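Local coordinates for protein racemase, putative (Roseobacter denitrificans, PDB 3TCS) that binds magnesium and D-alanine in a TIM-barrel domain and is probably a racemase or hydro-lyase of the enolase superfamily, at residues F163-V168 / G329-F334; V304-A309 / M319-A324. All blocks are in the same frame, centred on the assembly; numbering follows the deposited sequence.

Contact 1: F163-V168 / G329-F334. With DAL (D-alanine), chain L.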
ATOM      1  N   PHE B 163      -8.326 -34.819  -8.751  1.00 10.19           N
ATOM      2  CA  PHE B 163      -7.715 -34.052  -7.663  1.00 10.56           C
ATOM      3  C   PHE B 163      -7.557 -34.933  -6.429  1.00 11.41           C
ATOM      4  O   PHE B 163      -8.422 -35.769  -6.152  1.00 10.39           O
ATOM      5  CB  PHE B 163      -8.590 -32.857  -7.272  1.00 11.67           C
ATOM      6  CG  PHE B 163      -8.666 -31.779  -8.313  1.00 11.43           C
ATOM      7  CD1 PHE B 163      -7.553 -31.004  -8.617  1.00 12.55           C
ATOM      8  CD2 PHE B 163      -9.865 -31.514  -8.962  1.00 12.11           C
ATOM      9  CE1 PHE B 163      -7.634 -29.972  -9.553  1.00 13.62           C
ATOM     10  CE2 PHE B 163      -9.960 -30.487  -9.899  1.00 13.02           C
ATOM     11  CZ  PHE B 163      -8.842 -29.714 -10.195  1.00 11.43           C
ATOM     12  N   THR B 164      -6.462 -34.747  -5.690  1.00 10.41           N
ATOM     13  CA  THR B 164      -6.230 -35.509  -4.459  1.00 10.37           C
ATOM     14  C   THR B 164      -5.917 -34.570  -3.288  1.00  9.92           C
ATOM     15  O   THR B 164      -5.391 -34.993  -2.252  1.00  9.93           O
ATOM     16  CB  THR B 164      -5.071 -36.517  -4.612  1.00 13.40           C
ATOM     17  OG1 THR B 164      -3.861 -35.814  -4.911  1.00 14.81           O
ATOM     18  CG2 THR B 164      -5.376 -37.516  -5.729  1.00 14.81           C
ATOM     19  N   ALA B 165      -6.245 -33.293  -3.468  1.00  7.12           N
ATOM     20  CA  ALA B 165      -6.042 -32.264  -2.449  1.00  7.91           C
ATOM     21  C   ALA B 165      -7.176 -31.260  -2.636  1.00  7.21           C
ATOM     22  O   ALA B 165      -7.551 -30.947  -3.768  1.00  8.04           O
ATOM     23  CB  ALA B 165      -4.677 -31.587  -2.625  1.00  6.86           C
ATOM     24  N   PHE B 166      -7.728 -30.769  -1.528  1.00  7.08           N
ATOM     25  CA  PHE B 166      -8.858 -29.847  -1.571  1.00  7.08           C
ATOM     26  C   PHE B 166      -8.799 -28.802  -0.466  1.00  8.39           C
ATOM     27  O   PHE B 166      -8.447 -29.119   0.668  1.00  8.31           O
ATOM     28  CB  PHE B 166     -10.163 -30.639  -1.405  1.00  9.36           C
ATOM     29  CG  PHE B 166     -10.311 -31.766  -2.376  1.00  8.43           C
ATOM     30  CD1 PHE B 166     -11.028 -31.592  -3.552  1.00  8.30           C
ATOM     31  CD2 PHE B 166      -9.661 -32.979  -2.156  1.00  9.67           C
ATOM     32  CE1 PHE B 166     -11.091 -32.611  -4.507  1.00 10.11           C
ATOM     33  CE2 PHE B 166      -9.715 -34.003  -3.102  1.00 10.76           C
ATOM     34  CZ  PHE B 166     -10.432 -33.815  -4.280  1.00 10.37           C
ATOM     35  N   LYS B 167      -9.159 -27.565  -0.793  1.00  8.42           N
ATOM     36  CA  LYS B 167      -9.183 -26.498   0.202  1.00  8.14           C
ATOM     37  C   LYS B 167     -10.571 -25.862   0.289  1.00  9.52           C
ATOM     38  O   LYS B 167     -11.185 -25.539  -0.729  1.00  9.50           O
ATOM     39  CB  LYS B 167      -8.144 -25.412  -0.117  1.00  9.82           C
ATOM     40  CG  LYS B 167      -8.007 -24.380   1.018  1.00  8.93           C
ATOM     41  CD  LYS B 167      -6.781 -23.475   0.863  1.00  7.74           C
ATOM     42  CE  LYS B 167      -7.009 -22.339  -0.130  1.00  9.49           C
ATOM     43  NZ  LYS B 167      -5.767 -21.506  -0.282  1.00  7.94           N
ATOM     44  N   VAL B 168     -11.065 -25.695   1.511  1.00  8.92           N
ATOM     45  CA  VAL B 168     -12.368 -25.086   1.733  1.00  9.80           C
ATOM     46  C   VAL B 168     -12.184 -23.893   2.666  1.00  9.83           C
ATOM     47  O   VAL B 168     -11.057 -23.578   3.052  1.00 10.08           O
ATOM     48  CB  VAL B 168     -13.375 -26.098   2.346  1.00 10.06           C
ATOM     49  CG1 VAL B 168     -13.593 -27.251   1.380  1.00  9.40           C
ATOM     50  CG2 VAL B 168     -12.869 -26.605   3.690  1.00  9.24           C
ATOM     51  N   GLY B 329       6.234 -25.948  -2.607  1.00 10.93           N
ATOM     52  CA  GLY B 329       5.328 -26.612  -1.694  1.00  9.60           C
ATOM     53  C   GLY B 329       4.757 -27.847  -2.371  1.00 11.06           C
ATOM     54  O   GLY B 329       5.243 -28.254  -3.429  1.00 10.22           O
ATOM     55  N   LYS B 330       3.702 -28.416  -1.792  1.00  9.43           N
ATOM     56  CA  LYS B 330       3.108 -29.647  -2.303  1.00  9.02           C
ATOM     57  C   LYS B 330       2.208 -29.553  -3.526  1.00  9.36           C
ATOM     58  O   LYS B 330       2.012 -30.546  -4.222  1.00  9.95           O
ATOM     59  CB  LYS B 330       2.303 -30.327  -1.191  1.00 10.51           C
ATOM     60  CG  LYS B 330       3.049 -30.534   0.119  1.00 14.33           C
ATOM     61  CD  LYS B 330       2.067 -30.959   1.209  1.00 15.51           C
ATOM     62  CE  LYS B 330       2.718 -30.985   2.580  1.00 19.26           C
ATOM     63  NZ  LYS B 330       1.755 -31.399   3.645  1.00 22.35           N
ATOM     64  N   TYR B 331       1.661 -28.375  -3.798  1.00  8.60           N
ATOM     65  CA  TYR B 331       0.726 -28.257  -4.907  1.00  8.77           C
ATOM     66  C   TYR B 331       0.378 -26.838  -5.318  1.00  9.14           C
ATOM     67  O   TYR B 331       0.622 -25.877  -4.588  1.00  7.56           O
ATOM     68  CB  TYR B 331      -0.569 -29.006  -4.544  1.00  8.02           C
ATOM     69  CG  TYR B 331      -0.833 -29.083  -3.040  1.00  7.66           C
ATOM     70  CD1 TYR B 331      -1.247 -30.279  -2.445  1.00  7.56           C
ATOM     71  CD2 TYR B 331      -0.614 -27.982  -2.210  1.00  6.89           C
ATOM     72  CE1 TYR B 331      -1.423 -30.377  -1.066  1.00  8.99           C
ATOM     73  CE2 TYR B 331      -0.789 -28.069  -0.821  1.00  9.12           C
ATOM     74  CZ  TYR B 331      -1.189 -29.272  -0.259  1.00 10.37           C
ATOM     75  OH  TYR B 331      -1.323 -29.383   1.110  1.00 10.78           O
ATOM     76  N   LEU B 332      -0.210 -26.742  -6.505  1.00  7.79           N
ATOM     77  CA  LEU B 332      -0.651 -25.487  -7.108  1.00  8.23           C
ATOM     78  C   LEU B 332      -2.094 -25.204  -6.689  1.00  7.95           C
ATOM     79  O   LEU B 332      -2.950 -26.077  -6.812  1.00  7.96           O
ATOM     80  CB  LEU B 332      -0.622 -25.619  -8.635  1.00  7.91           C
ATOM     81  CG  LEU B 332      -1.251 -24.491  -9.456  1.00  6.69           C
ATOM     82  CD1 LEU B 332      -0.205 -23.417  -9.703  1.00  6.37           C
ATOM     83  CD2 LEU B 332      -1.775 -25.040 -10.786  1.00  6.45           C
ATOM     84  N   GLU B 333      -2.374 -23.999  -6.200  1.00  7.98           N
ATOM     85  CA  GLU B 333      -3.750 -23.675  -5.844  1.00  8.62           C
ATOM     86  C   GLU B 333      -4.525 -23.627  -7.159  1.00  9.81           C
ATOM     87  O   GLU B 333      -4.099 -22.978  -8.119  1.00  7.52           O
ATOM     88  CB  GLU B 333      -3.841 -22.322  -5.139  1.00  9.04           C
ATOM     89  CG  GLU B 333      -5.286 -21.867  -4.958  1.00  8.04           C
ATOM     90  CD  GLU B 333      -5.453 -20.744  -3.963  1.00 10.31           C
ATOM     91  OE1 GLU B 333      -4.553 -19.885  -3.824  1.00  7.67           O
ATOM     92  OE2 GLU B 333      -6.514 -20.719  -3.317  1.00 12.91           O
ATOM     93  N   PHE B 334      -5.651 -24.325  -7.223  1.00  8.01           N
ATOM     94  CA  PHE B 334      -6.420 -24.340  -8.459  1.00  7.94           C
ATOM     95  C   PHE B 334      -7.896 -24.076  -8.196  1.00  7.89           C
ATOM     96  O   PHE B 334      -8.605 -24.938  -7.692  1.00  7.30           O
ATOM     97  CB  PHE B 334      -6.253 -25.691  -9.150  1.00  8.02           C
ATOM     98  CG  PHE B 334      -6.715 -25.701 -10.580  1.00  9.14           C
ATOM     99  CD1 PHE B 334      -5.904 -25.194 -11.590  1.00 10.14           C
ATOM    100  CD2 PHE B 334      -7.972 -26.197 -10.910  1.00  8.91           C
ATOM    101  CE1 PHE B 334      -6.339 -25.183 -12.916  1.00  8.61           C
ATOM    102  CE2 PHE B 334      -8.419 -26.190 -12.234  1.00  9.64           C
ATOM    103  CZ  PHE B 334      -7.597 -25.681 -13.237  1.00 10.29           C
TER
HETATM  104  N   DAL L 370      -5.879 -18.759  -0.879  1.00 11.02           N
HETATM  105  CA  DAL L 370      -7.299 -18.396  -1.034  1.00 13.70           C
HETATM  106  CB  DAL L 370      -7.705 -18.439  -2.500  1.00  9.29           C
HETATM  107  C   DAL L 370      -7.527 -17.020  -0.506  1.00 13.37           C
HETATM  108  O   DAL L 370      -7.292 -16.771   0.632  1.00 20.29           O

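Contact 2: V304-A309 / M319-A324. With DAL (D-alanine), chain L.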
ATOM      1  N   VAL B 304       7.440 -22.963  -0.391  1.00  7.98           N
ATOM      2  CA  VAL B 304       6.612 -21.933  -0.994  1.00  8.33           C
ATOM      3  C   VAL B 304       5.416 -22.548  -1.724  1.00  7.16           C
ATOM      4  O   VAL B 304       5.577 -23.344  -2.650  1.00  7.23           O
ATOM      5  CB  VAL B 304       7.427 -21.103  -2.016  1.00  8.32           C
ATOM      6  CG1 VAL B 304       6.554 -19.993  -2.612  1.00  8.15           C
ATOM      7  CG2 VAL B 304       8.668 -20.519  -1.344  1.00  8.84           C
ATOM      8  N   THR B 305       4.217 -22.179  -1.294  1.00  7.46           N
ATOM      9  CA  THR B 305       2.982 -22.661  -1.908  1.00  7.93           C
ATOM     10  C   THR B 305       2.217 -21.380  -2.237  1.00  7.67           C
ATOM     11  O   THR B 305       1.380 -20.910  -1.463  1.00  6.32           O
ATOM     12  CB  THR B 305       2.198 -23.545  -0.926  1.00  8.43           C
ATOM     13  OG1 THR B 305       3.012 -24.678  -0.575  1.00  9.92           O
ATOM     14  CG2 THR B 305       0.891 -24.044  -1.557  1.00  8.89           C
ATOM     15  N   PRO B 306       2.508 -20.798  -3.408  1.00  7.30           N
ATOM     16  CA  PRO B 306       1.871 -19.557  -3.846  1.00  7.75           C
ATOM     17  C   PRO B 306       0.353 -19.531  -3.895  1.00  7.81           C
ATOM     18  O   PRO B 306      -0.314 -20.562  -4.010  1.00  8.67           O
ATOM     19  CB  PRO B 306       2.479 -19.319  -5.231  1.00  8.10           C
ATOM     20  CG  PRO B 306       3.799 -20.053  -5.172  1.00  9.92           C
ATOM     21  CD  PRO B 306       3.416 -21.315  -4.447  1.00  7.33           C
ATOM     22  N   HIS B 307      -0.175 -18.319  -3.812  1.00  8.08           N
ATOM     23  CA  HIS B 307      -1.602 -18.080  -3.895  1.00  8.11           C
ATOM     24  C   HIS B 307      -1.921 -17.670  -5.336  1.00  8.28           C
ATOM     25  O   HIS B 307      -1.240 -16.830  -5.909  1.00  8.68           O
ATOM     26  CB  HIS B 307      -1.994 -16.951  -2.933  1.00  9.89           C
ATOM     27  CG  HIS B 307      -3.331 -16.336  -3.214  1.00  8.35           C
ATOM     28  ND1 HIS B 307      -3.527 -15.395  -4.203  1.00 11.04           N
ATOM     29  CD2 HIS B 307      -4.535 -16.513  -2.620  1.00 10.00           C
ATOM     30  CE1 HIS B 307      -4.793 -15.017  -4.202  1.00 11.98           C
ATOM     31  NE2 HIS B 307      -5.426 -15.680  -3.250  1.00  9.42           N
ATOM     32  N   CYS B 308      -2.931 -18.307  -5.920  1.00  8.48           N
ATOM     33  CA  CYS B 308      -3.420 -17.986  -7.263  1.00  8.75           C
ATOM     34  C   CYS B 308      -4.856 -18.486  -7.197  1.00  9.10           C
ATOM     35  O   CYS B 308      -5.107 -19.688  -7.167  1.00 10.78           O
ATOM     36  CB  CYS B 308      -2.592 -18.665  -8.379  1.00  7.52           C
ATOM     37  SG  CYS B 308      -2.032 -20.381  -8.182  1.00 10.55           S
ATOM     38  N   ALA B 309      -5.795 -17.544  -7.157  1.00  9.45           N
ATOM     39  CA  ALA B 309      -7.204 -17.877  -6.972  1.00 10.12           C
ATOM     40  C   ALA B 309      -8.191 -17.774  -8.131  1.00  8.71           C
ATOM     41  O   ALA B 309      -9.399 -17.835  -7.909  1.00  8.25           O
ATOM     42  CB  ALA B 309      -7.740 -17.075  -5.788  1.00  8.71           C
ATOM     43  N   MET B 319       2.325 -21.791 -12.030  1.00  4.57           N
ATOM     44  CA  MET B 319       2.707 -23.102 -12.549  1.00  7.79           C
ATOM     45  C   MET B 319       4.163 -23.068 -13.019  1.00  6.96           C
ATOM     46  O   MET B 319       4.938 -23.976 -12.720  1.00  5.76           O
ATOM     47  CB  MET B 319       1.788 -23.501 -13.710  1.00  5.33           C
ATOM     48  CG  MET B 319       0.403 -23.953 -13.268  1.00  5.87           C
ATOM     49  SD  MET B 319      -0.814 -23.902 -14.606  1.00 10.00           S
ATOM     50  CE  MET B 319       0.019 -24.908 -15.877  1.00  3.78           C
ATOM     51  N   HIS B 320       4.541 -22.021 -13.750  1.00  5.88           N
ATOM     52  CA  HIS B 320       5.917 -21.911 -14.226  1.00  7.12           C
ATOM     53  C   HIS B 320       6.884 -21.756 -13.057  1.00  6.89           C
ATOM     54  O   HIS B 320       7.960 -22.359 -13.046  1.00  8.95           O
ATOM     55  CB  HIS B 320       6.087 -20.716 -15.170  1.00  6.61           C
ATOM     56  CG  HIS B 320       5.672 -20.990 -16.583  1.00  7.67           C
ATOM     57  ND1 HIS B 320       4.352 -21.067 -16.974  1.00 10.77           N
ATOM     58  CD2 HIS B 320       6.407 -21.195 -17.701  1.00  5.66           C
ATOM     59  CE1 HIS B 320       4.292 -21.306 -18.272  1.00  6.57           C
ATOM     60  NE2 HIS B 320       5.525 -21.388 -18.737  1.00 10.57           N
ATOM     61  N   LEU B 321       6.503 -20.944 -12.076  1.00  7.46           N
ATOM     62  CA  LEU B 321       7.355 -20.725 -10.914  1.00  7.53           C
ATOM     63  C   LEU B 321       7.583 -22.032 -10.155  1.00  7.26           C
ATOM     64  O   LEU B 321       8.713 -22.353  -9.785  1.00  8.78           O
ATOM     65  CB  LEU B 321       6.728 -19.692  -9.970  1.00  6.51           C
ATOM     66  CG  LEU B 321       7.576 -19.352  -8.734  1.00 11.26           C
ATOM     67  CD1 LEU B 321       8.780 -18.518  -9.157  1.00 10.36           C
ATOM     68  CD2 LEU B 321       6.745 -18.592  -7.719  1.00 10.68           C
ATOM     69  N   LEU B 322       6.508 -22.785  -9.933  1.00  7.11           N
ATOM     70  CA  LEU B 322       6.601 -24.044  -9.204  1.00  7.89           C
ATOM     71  C   LEU B 322       7.438 -25.104  -9.914  1.00 10.51           C
ATOM     72  O   LEU B 322       7.923 -26.037  -9.275  1.00 11.51           O
ATOM     73  CB  LEU B 322       5.199 -24.586  -8.906  1.00  7.48           C
ATOM     74  CG  LEU B 322       4.399 -23.816  -7.846  1.00  6.27           C
ATOM     75  CD1 LEU B 322       3.009 -24.412  -7.738  1.00  9.59           C
ATOM     76  CD2 LEU B 322       5.110 -23.890  -6.490  1.00  6.69           C
ATOM     77  N   ARG B 323       7.613 -24.963 -11.227  1.00  9.51           N
ATOM     78  CA  ARG B 323       8.421 -25.916 -11.985  1.00  9.58           C
ATOM     79  C   ARG B 323       9.882 -25.489 -11.942  1.00  9.42           C
ATOM     80  O   ARG B 323      10.743 -26.157 -12.509  1.00  9.44           O
ATOM     81  CB  ARG B 323       7.980 -25.973 -13.453  1.00 10.12           C
ATOM     82  CG  ARG B 323       6.670 -26.712 -13.734  1.00 12.00           C
ATOM     83  CD  ARG B 323       6.750 -28.211 -13.424  1.00 11.48           C
ATOM     84  NE  ARG B 323       7.902 -28.881 -14.027  1.00 11.85           N
ATOM     85  CZ  ARG B 323       8.155 -30.182 -13.897  1.00 12.21           C
ATOM     86  NH1 ARG B 323       7.330 -30.947 -13.195  1.00 10.57           N
ATOM     87  NH2 ARG B 323       9.240 -30.717 -14.442  1.00 11.33           N
ATOM     88  N   ALA B 324      10.166 -24.378 -11.272  1.00  9.37           N
ATOM     89  CA  ALA B 324      11.535 -23.889 -11.224  1.00 10.50           C
ATOM     90  C   ALA B 324      12.168 -23.702  -9.845  1.00 11.21           C
ATOM     91  O   ALA B 324      13.360 -23.944  -9.679  1.00 13.65           O
ATOM     92  CB  ALA B 324      11.631 -22.586 -12.005  1.00  8.56           C
TER
HETATM   93  N   DAL L 370      -5.879 -18.759  -0.879  1.00 11.02           N
HETATM   94  CA  DAL L 370      -7.299 -18.396  -1.034  1.00 13.70           C
HETATM   95  CB  DAL L 370      -7.705 -18.439  -2.500  1.00  9.29           C
HETATM   96  C   DAL L 370      -7.527 -17.020  -0.506  1.00 13.37           C
HETATM   97  O   DAL L 370      -7.292 -16.771   0.632  1.00 20.29           O

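Contact 1: F163-V168 / G329-F334
Lys167 and Glu333 meet inside the barrel of this enolase-superfamily enzyme, in a buried contact between strands 165-169 and 332-335. Both residues belong to the D-alanine pocket. The two strands are not paired with each other; CA atoms of Ala165 and Tyr331 are 8.2 Å apart, so side chains make the contact. Lys167 NZ donates to Glu333 OE2 at 3.2 Å in a salt bridge, although the place of OE2 is less sure. The lysine CG stands anti to the backbone N (chi1 -172°), and the bend at chi3 (80°) turns NZ toward Glu333 and the ligand amine. Glu333 is extended beyond CG, which carries its carboxylate toward the lysine. NZ lies 2.8 Å from the D-alanine N. Tyr137 OH and Glu231, a magnesium ligand, also bind NZ, while Ser139 OG holds Glu333 OE2. This crowd of polar partners probably fixes the position of NZ at the pocket wall.

Away from the ligand the contact is apolar. Ala165 CB packs obliquely against the Tyr331 ring, 3.7 Å from CD1. Lys330 CB sits over the centre of one face of that ring. Phe163 CZ approaches Phe334 CD2 at 3.7 Å, with the ring planes 39° apart and the two side chains crossing at about a right angle. Strand 132-139 runs between the two strands and is parallel to both; Ala165 and Lys167 bond to the backbone of its Ala138. Helix 147-161 packs against Phe163 and Phe166, and helix 314-322 against Leu332.

Contact 2: V304-A309 / M319-A324
The loop lining one wall of the D-alanine pocket rests by Pro306 on the last turn of helix 314-322. Pro306 CD lies 3.7 Å from Leu322 CD2, and the two side chains lie alongside one another, pointing opposite ways. Pro306 CG is a looser neighbour of Leu321 CD2, at 4.2 Å. Leu321 reaches it with CG anti to the backbone N (chi1 -178°). The same Leu322 methyl, CD2, also comes to 3.9 Å from Val304 O. No hydrogen bond joins the two segments; the contact is van der Waals, mostly between apolar side-chain groups.

In this TIM barrel the loop follows helix 287-300 and runs beside strand 276-277, with backbone bonds from Thr305 to Val277 and from His307 to Pro279. It thus brings residues to the pocket while its Pro306 faces the outer helix. His307 turns the other way, toward the ligand. Its CD2 is 3.1 Å from the D-alanine N, which lies at the ring edge, near its plane. Asp280 OD2 is hydrogen-bonded to ND1 and probably restrains the ring's rotation. With an alanine here in place of the imidazole, Asp280 would probably lose this partner and a gap would open beside the ligand's amine. Ala309 CB touches the D-alanine methyl, CB, at 3.6 Å.

Contacts 1 and 2 lie in the same barrel domain, with centres about 11 Å apart. Along the chain, both segments of contact 2 fall between those of contact 1: segment 163-168 comes first, then 304-309, 319-324 and 329-334. Helix 314-322 of contact 2 is followed directly by strand 332-335 of contact 1. The contacts also touch. Gly329 N lies 2.7 Å from Val304 O and Glu333 OE1 lies 3.1 Å from Cys308 N, both probable hydrogen bonds. Segment 304-309 lies beside strand 332-335, and helix 314-322 packs against both. Both contacts reach D-alanine, so residues far apart in sequence build one pocket.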